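Local atomic coordinates of hydrophilic protein, virA protein (Chromobacterium violaceum, PDB entry 3BO6), a protein that probably acts as a phosphothreonine lyase effector of the SpvC family, removing phosphate from phosphothreonine by elimination rather than hydrolysis. Residues Q4-A7 against T8-D11; S190-E194 against L195-R199; Q205-A208 against L209-E212. All coordinates share one frame; numbering follows the deposited sequence. Where two conformers were deposited one is given.

Contact 1. Residues Q4-A7 against T8-D11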
loop_
_atom_site.group_PDB
_atom_site.type_symbol
_atom_site.label_atom_id
_atom_site.label_comp_id
_atom_site.label_asym_id
_atom_site.label_seq_id
_atom_site.Cartn_x
_atom_site.Cartn_y
_atom_site.Cartn_z
ATOM N N GLN A 4 14.585 15.393 -0.563
ATOM C CA GLN A 4 14.988 14.817 0.723
ATOM C C GLN A 4 15.587 13.411 0.592
ATOM O O GLN A 4 14.920 12.471 0.149
ATOM C CB GLN A 4 13.800 14.776 1.683
ATOM C CG GLN A 4 14.100 14.123 3.028
ATOM C CD GLN A 4 14.877 15.031 3.963
ATOM O OE1 GLN A 4 14.953 16.241 3.750
ATOM N NE2 GLN A 4 15.451 14.451 5.011
ATOM N N MET A 5 16.846 13.289 1.000
ATOM C CA MET A 5 17.590 12.038 0.958
ATOM C C MET A 5 17.129 11.135 2.098
ATOM O O MET A 5 16.659 11.615 3.133
ATOM C CB MET A 5 19.078 12.366 1.133
ATOM C CG MET A 5 20.055 11.509 0.367
ATOM S SD MET A 5 21.592 12.428 0.088
ATOM C CE MET A 5 22.686 11.125 -0.465
ATOM N N SER A 6 17.244 9.825 1.904
ATOM C CA SER A 6 17.026 8.862 2.983
ATOM C C SER A 6 18.078 7.751 2.939
ATOM O O SER A 6 18.516 7.337 1.860
ATOM C CB SER A 6 15.615 8.276 2.910
ATOM O OG SER A 6 15.475 7.420 1.789
ATOM N N ALA A 7 18.495 7.270 4.109
ATOM C CA ALA A 7 19.453 6.170 4.164
ATOM C C ALA A 7 18.886 4.924 3.484
ATOM O O ALA A 7 19.605 4.184 2.827
ATOM C CB ALA A 7 19.854 5.864 5.606
ATOM N N THR A 8 17.588 4.700 3.654
ATOM C CA THR A 8 16.909 3.582 3.011
ATOM C C THR A 8 17.092 3.627 1.494
ATOM O O THR A 8 17.432 2.622 0.857
ATOM C CB THR A 8 15.427 3.589 3.351
ATOM O OG1 THR A 8 15.265 3.511 4.774
ATOM C CG2 THR A 8 14.724 2.409 2.681
ATOM N N ASN A 9 16.862 4.800 0.918
ATOM C CA ASN A 9 16.986 4.974 -0.521
ATOM C C ASN A 9 18.451 4.871 -0.995
ATOM O O ASN A 9 18.733 4.279 -2.034
ATOM C CB ASN A 9 16.347 6.298 -0.941
ATOM C CG ASN A 9 16.199 6.418 -2.441
ATOM O OD1 ASN A 9 15.740 5.491 -3.103
ATOM N ND2 ASN A 9 16.569 7.571 -2.983
ATOM N N GLU A 10 19.380 5.451 -0.235
ATOM C CA GLU A 10 20.791 5.342 -0.614
ATOM C C GLU A 10 21.271 3.887 -0.655
ATOM O O GLU A 10 22.068 3.501 -1.518
ATOM C CB GLU A 10 21.660 6.192 0.315
ATOM C CG GLU A 10 21.415 7.691 0.176
ATOM C CD GLU A 10 21.542 8.154 -1.262
ATOM O OE1 GLU A 10 22.648 8.019 -1.829
ATOM O OE2 GLU A 10 20.547 8.654 -1.824
ATOM N N ASP A 11 20.777 3.074 0.279
ATOM C CA ASP A 11 21.095 1.649 0.287
ATOM C C ASP A 11 20.509 0.939 -0.940
ATOM O O ASP A 11 21.155 0.086 -1.541
ATOM C CB ASP A 11 20.612 0.990 1.585
ATOM C CG ASP A 11 20.748 -0.504 1.551
ATOM O OD1 ASP A 11 21.891 -0.990 1.639
ATOM O OD2 ASP A 11 19.719 -1.199 1.416
HETATM O O HOH W 1 18.084 9.328 -1.046
#
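M5 lays its methyl over a face of the carboxylate of E10, with CE 3.3 Å from CD of E10. The two side chains cross at about a right angle. CG of M5 also comes near the group, 3.6 Å from OE2 of E10. The methionine chain runs extended beyond CG and brings its methyl to E10 from the loop before the helix. E10 is bent at chi2 (-53°), which turns its carboxylate back toward that loop. K13, one turn further on, forms a salt bridge with OE2 of E10.

A water ties the same oxygen to the start of the helix. It donates to OE2 of E10 at 2.7 Å and accepts from ND2 of N9 and from the backbone N of S6. Three polar groups from loop and helix thus share one solvent molecule.

S6 is the N-cap of helix 7-14. Its OG accepts from the backbone N of N9 at 3.1 Å, with an N-H...O angle of 151°. OG reaches that N-H because it sits between the backbone N and the carbonyl carbon (chi1 70°). OG also touches CB of N9 at 3.1 Å. The first i to i+4 bond runs from E10 N to S6 O at 2.9 Å, and the following one from D11 N to A7 O at 3.0 Å. T8 is buried and turns OG1 to the carbonyl of S145. The loop before the cap is held from outside by R196, which bonds to the carbonyl of Q4.

Contact 2. Residues S190-E194 against L195-R199. With SO4 (sulfate ion), chain C.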
loop_
_atom_site.group_PDB
_atom_site.type_symbol
_atom_site.label_atom_id
_atom_site.label_comp_id
_atom_site.label_asym_id
_atom_site.label_seq_id
_atom_site.Cartn_x
_atom_site.Cartn_y
_atom_site.Cartn_z
ATOM N N SER A 190 -1.268 2.158 -7.416
ATOM C CA SER A 190 -0.312 3.195 -7.821
ATOM C C SER A 190 0.601 3.550 -6.663
ATOM O O SER A 190 0.354 3.134 -5.521
ATOM C CB SER A 190 -1.016 4.431 -8.399
ATOM O OG SER A 190 -1.891 5.010 -7.443
ATOM N N TYR A 191 1.656 4.300 -6.950
ATOM C CA TYR A 191 2.728 4.552 -5.986
ATOM C C TYR A 191 3.153 6.010 -5.897
ATOM O O TYR A 191 3.154 6.731 -6.897
ATOM C CB TYR A 191 3.953 3.760 -6.443
ATOM C CG TYR A 191 5.255 4.140 -5.743
ATOM C CD1 TYR A 191 5.566 3.619 -4.488
ATOM C CD2 TYR A 191 6.159 5.025 -6.339
ATOM C CE1 TYR A 191 6.769 3.946 -3.857
ATOM C CE2 TYR A 191 7.348 5.367 -5.702
ATOM C CZ TYR A 191 7.644 4.820 -4.477
ATOM O OH TYR A 191 8.841 5.154 -3.854
ATOM N N ARG A 192 3.542 6.432 -4.702
ATOM C CA ARG A 192 4.395 7.617 -4.582
ATOM C C ARG A 192 5.288 7.500 -3.365
ATOM O O ARG A 192 5.074 6.645 -2.490
ATOM C CB ARG A 192 3.618 8.947 -4.574
ATOM C CG ARG A 192 2.935 9.274 -3.263
ATOM C CD ARG A 192 2.136 10.598 -3.340
ATOM N NE ARG A 192 1.777 11.104 -2.007
ATOM C CZ ARG A 192 2.553 11.914 -1.298
ATOM N NH1 ARG A 192 3.721 12.327 -1.800
ATOM N NH2 ARG A 192 2.157 12.316 -0.092
ATOM N N ASN A 193 6.324 8.333 -3.328
ATOM C CA ASN A 193 7.163 8.443 -2.141
ATOM C C ASN A 193 6.966 9.773 -1.425
ATOM O O ASN A 193 7.145 10.832 -2.018
ATOM C CB ASN A 193 8.641 8.252 -2.492
ATOM C CG ASN A 193 9.518 8.324 -1.261
ATOM O OD1 ASN A 193 9.768 9.420 -0.745
ATOM N ND2 ASN A 193 9.929 7.177 -0.740
ATOM N N GLU A 194 6.621 9.718 -0.142
ATOM C CA GLU A 194 6.278 10.924 0.630
ATOM C C GLU A 194 7.414 11.916 0.778
ATOM O O GLU A 194 7.169 13.112 0.916
ATOM C CB GLU A 194 5.865 10.547 2.055
ATOM C CG GLU A 194 4.569 9.856 2.165
ATOM C CD GLU A 194 4.035 9.866 3.587
ATOM O OE1 GLU A 194 3.055 9.154 3.831
ATOM O OE2 GLU A 194 4.610 10.565 4.449
ATOM N N LEU A 195 8.649 11.433 0.819
ATOM C CA LEU A 195 9.779 12.309 1.084
ATOM C C LEU A 195 10.122 13.144 -0.145
ATOM O O LEU A 195 10.638 14.258 -0.025
ATOM C CB LEU A 195 11.009 11.482 1.481
ATOM C CG LEU A 195 10.908 10.596 2.725
ATOM C CD1 LEU A 195 12.199 9.828 2.996
ATOM C CD2 LEU A 195 10.518 11.426 3.942
ATOM N N ARG A 196 9.865 12.596 -1.326
ATOM C CA ARG A 196 10.339 13.194 -2.563
ATOM C C ARG A 196 9.251 13.461 -3.607
ATOM O O ARG A 196 9.540 13.600 -4.792
ATOM C CB ARG A 196 11.488 12.356 -3.152
ATOM C CG ARG A 196 12.706 12.296 -2.222
ATOM C CD ARG A 196 13.810 11.404 -2.756
ATOM N NE ARG A 196 13.448 9.997 -2.655
ATOM C CZ ARG A 196 13.633 9.232 -1.584
ATOM N NH1 ARG A 196 14.220 9.720 -0.491
ATOM N NH2 ARG A 196 13.272 7.948 -1.625
ATOM N N SER A 197 8.000 13.534 -3.161
ATOM C CA SER A 197 6.899 13.957 -4.009
ATOM C C SER A 197 5.825 14.527 -3.099
ATOM O O SER A 197 5.888 14.346 -1.885
ATOM C CB SER A 197 6.344 12.788 -4.836
ATOM O OG SER A 197 5.701 11.836 -4.004
ATOM N N GLY A 198 4.840 15.204 -3.666
ATOM C CA GLY A 198 3.729 15.670 -2.850
ATOM C C GLY A 198 2.390 15.056 -3.232
ATOM O O GLY A 198 2.175 14.679 -4.388
ATOM N N ARG A 199 1.468 14.955 -2.273
ATOM C CA ARG A 199 0.127 14.478 -2.609
ATOM C C ARG A 199 -0.608 15.413 -3.568
ATOM O O ARG A 199 -1.528 14.993 -4.260
ATOM C CB ARG A 199 -0.740 14.198 -1.362
ATOM C CG ARG A 199 -1.172 15.432 -0.609
ATOM C CD ARG A 199 -2.123 15.074 0.541
ATOM N NE ARG A 199 -1.507 14.102 1.431
ATOM C CZ ARG A 199 -0.720 14.414 2.448
ATOM N NH1 ARG A 199 -0.186 13.455 3.199
ATOM N NH2 ARG A 199 -0.474 15.691 2.719
HETATM S S SO4 C . -1.288 10.577 0.189
HETATM O O1 SO4 C . -0.913 10.506 -1.238
HETATM O O2 SO4 C . -0.152 11.028 0.979
HETATM O O3 SO4 C . -2.383 11.519 0.341
HETATM O O4 SO4 C . -1.684 9.249 0.663
#
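R192 and N193 reach from the end of strand 189-193, an edge strand of the antiparallel sheet, into the turn that follows it. N193 opens this turn as an Asx turn. The strand hands over here to the loop leading to helix 206-210.

Hydrogen bonds from side chains shape the turn. OD1 of N193 accepts from the backbone N of L195 at 2.8 Å, the donor standing above the amide's carbonyl plane. The backbone N of R196 adds a weak bond to the same oxygen. S197 OG donates to the carbonyl O of N193 at 2.7 Å and accepts from NH1 of R192 at 3.0 Å. OG lies close to the guanidinium plane of R192 and so links the strand backbone to the arginine. NH1 also makes a weak bond to S197 O.

The guanidinium of R196 stacks over the amide of N193, their planes 22° apart. OD1 of N193 is 3.8 Å from that guanidinium plane, offset toward its rim. NE of R196 pairs with E212, and ND2 of N193 is bonded to D82 and to the carbonyl of A80. On R192, the backbone N of R199 rests over the centre of the guanidinium.

Charge gathers at a sulfate, probably from the crystallisation liquor. R192 runs extended from CG to NE (chi2 -178°), which carries its head to the anion. K83, H85 and R127 also bind the ion. In a phosphothreonine lyase this anion may mark where the substrate phosphate binds. R192 grips two oxygens: NE to O1 at 2.9 Å and NH2 to O2 at 2.9 Å, both with angles of 166°. R199 reaches the ion from the loop; its NE meets sulfate O3 at 2.9 Å.

Contact 3. Residues Q205-A208 against L209-E212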
loop_
_atom_site.group_PDB
_atom_site.type_symbol
_atom_site.label_atom_id
_atom_site.label_comp_id
_atom_site.label_asym_id
_atom_site.label_seq_id
_atom_site.Cartn_x
_atom_site.Cartn_y
_atom_site.Cartn_z
ATOM N N GLN A 205 5.977 15.686 -11.373
ATOM C CA GLN A 205 6.771 14.808 -10.514
ATOM C C GLN A 205 6.771 13.336 -10.978
ATOM O O GLN A 205 7.357 12.474 -10.313
ATOM C CB GLN A 205 6.308 14.914 -9.042
ATOM C CG GLN A 205 4.933 14.287 -8.732
ATOM C CD GLN A 205 4.458 14.539 -7.299
ATOM O OE1 GLN A 205 4.945 15.451 -6.623
ATOM N NE2 GLN A 205 3.499 13.733 -6.834
ATOM N N SER A 206 6.150 13.054 -12.120
ATOM C CA SER A 206 6.031 11.685 -12.618
ATOM C C SER A 206 7.376 11.032 -12.918
ATOM O O SER A 206 7.622 9.889 -12.550
ATOM C CB SER A 206 5.155 11.652 -13.865
ATOM O OG SER A 206 5.039 10.335 -14.360
ATOM N N GLN A 207 8.251 11.749 -13.610
ATOM C CA GLN A 207 9.530 11.163 -13.982
ATOM C C GLN A 207 10.376 10.863 -12.744
ATOM O O GLN A 207 10.977 9.783 -12.641
ATOM C CB GLN A 207 10.280 12.066 -14.961
ATOM C CG GLN A 207 11.539 11.421 -15.520
ATOM C CD GLN A 207 11.255 10.115 -16.230
ATOM O OE1 GLN A 207 10.152 9.889 -16.732
ATOM N NE2 GLN A 207 12.255 9.238 -16.274
ATOM N N ALA A 208 10.391 11.792 -11.791
ATOM C CA ALA A 208 11.119 11.572 -10.547
ATOM C C ALA A 208 10.597 10.327 -9.838
ATOM O O ALA A 208 11.383 9.500 -9.335
ATOM C CB ALA A 208 11.028 12.787 -9.635
ATOM N N LEU A 209 9.273 10.169 -9.784
ATOM C CA LEU A 209 8.731 8.997 -9.115
ATOM C C LEU A 209 9.051 7.704 -9.849
ATOM O O LEU A 209 9.358 6.692 -9.223
ATOM C CB LEU A 209 7.218 9.122 -8.896
ATOM C CG LEU A 209 6.776 10.092 -7.792
ATOM C CD1 LEU A 209 5.256 10.269 -7.807
ATOM C CD2 LEU A 209 7.246 9.620 -6.410
ATOM N N ARG A 210 8.998 7.727 -11.184
ATOM C CA ARG A 210 9.341 6.523 -11.972
ATOM C C ARG A 210 10.808 6.128 -11.779
ATOM O O ARG A 210 11.181 4.970 -11.983
ATOM C CB ARG A 210 9.068 6.742 -13.464
ATOM C CG ARG A 210 7.593 6.756 -13.868
ATOM C CD ARG A 210 7.461 6.788 -15.393
ATOM N NE ARG A 210 7.801 8.098 -15.935
ATOM C CZ ARG A 210 6.900 9.016 -16.270
ATOM N NH1 ARG A 210 7.287 10.191 -16.752
ATOM N NH2 ARG A 210 5.609 8.750 -16.133
ATOM N N GLU A 211 11.631 7.096 -11.387
ATOM C CA GLU A 211 13.040 6.845 -11.095
ATOM C C GLU A 211 13.342 6.420 -9.652
ATOM O O GLU A 211 14.480 6.087 -9.340
ATOM C CB GLU A 211 13.908 8.043 -11.519
ATOM C CG GLU A 211 13.826 8.295 -13.025
ATOM C CD GLU A 211 14.703 9.431 -13.510
ATOM O OE1 GLU A 211 15.456 10.017 -12.706
ATOM O OE2 GLU A 211 14.624 9.725 -14.715
ATOM N N GLU A 212 12.345 6.431 -8.768
ATOM C CA GLU A 212 12.570 5.960 -7.405
ATOM C C GLU A 212 13.036 4.516 -7.420
ATOM O O GLU A 212 12.364 3.656 -7.976
ATOM C CB GLU A 212 11.269 6.033 -6.600
ATOM C CG GLU A 212 10.892 7.446 -6.150
ATOM C CD GLU A 212 11.713 7.933 -4.954
ATOM O OE1 GLU A 212 12.250 7.097 -4.192
ATOM O OE2 GLU A 212 11.785 9.169 -4.755
#
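L209 lies beside Q205, one helical turn earlier, and the two side chains point the same way. CD1 of L209 is 4.0 Å from NE2 of Q205. The leucine is buried and packs onward against R192 and S197. NE2 of Q205 has its polar partners in the carbonyls of S179 and G198. The backbone N of L209 bonds to Q205 O at 3.0 Å, the first of the i to i+4 bonds of the short helix 206-210.

R210 adds the next such bond, from its backbone N to S206 O. Its side chain bends at chi3 (-74°) and folds back along the helix toward Q207. Q207 was modelled in two conformers. In the one described, both NE and NH1 reach OE1 of Q207, a side-on grip on a single oxygen. NH1 is 2.9 Å away and NE 3.1 Å, with OE1 in the guanidinium plane. The amide and guanidinium planes are well out of parallel. NH1 is slightly tilted from the amide's carbonyl plane, while NE comes from well above it. One face of the guanidinium has S206 O over its centre.

E211 takes the other end of the same amide. NE2 of Q207 donates to OE2 of E211 at 2.9 Å, with an angle of 167°. The acceptor is met on its anti side, a little out of the carboxylate plane; amide and carboxylate planes are 82° apart. The backbone N of E211 bonds to Q207 O at 3.0 Å and only weakly to A208 O.

E212 is the N-cap residue of helix 213-219, and its N bonds to L209 O. Its carboxylate has its partner, R196, in the loop after strand 189-193.

In this conformer Q207 relays between a cation and an anion. If so placed, its NE2 is probably made a somewhat better donor by the arginine at OE1.

In the fold
The three contacts lie on the same side of the chain's centre, and R196 of contact 2 connects them all. Contact 2 is the most central: its centre is about 12 Å from the centre of the chain, those of contacts 3 and 1 about 17 and 20 Å. All three mix buried and exposed residues. Contact 1 starts a helix, with a serine cap and a bridging water. Contact 2 follows an edge strand and collects arginines round an anion. Contact 3 is a short helix: L209 packs against the strand of contact 2, while Q207, R210 and E211 form an exposed polar chain.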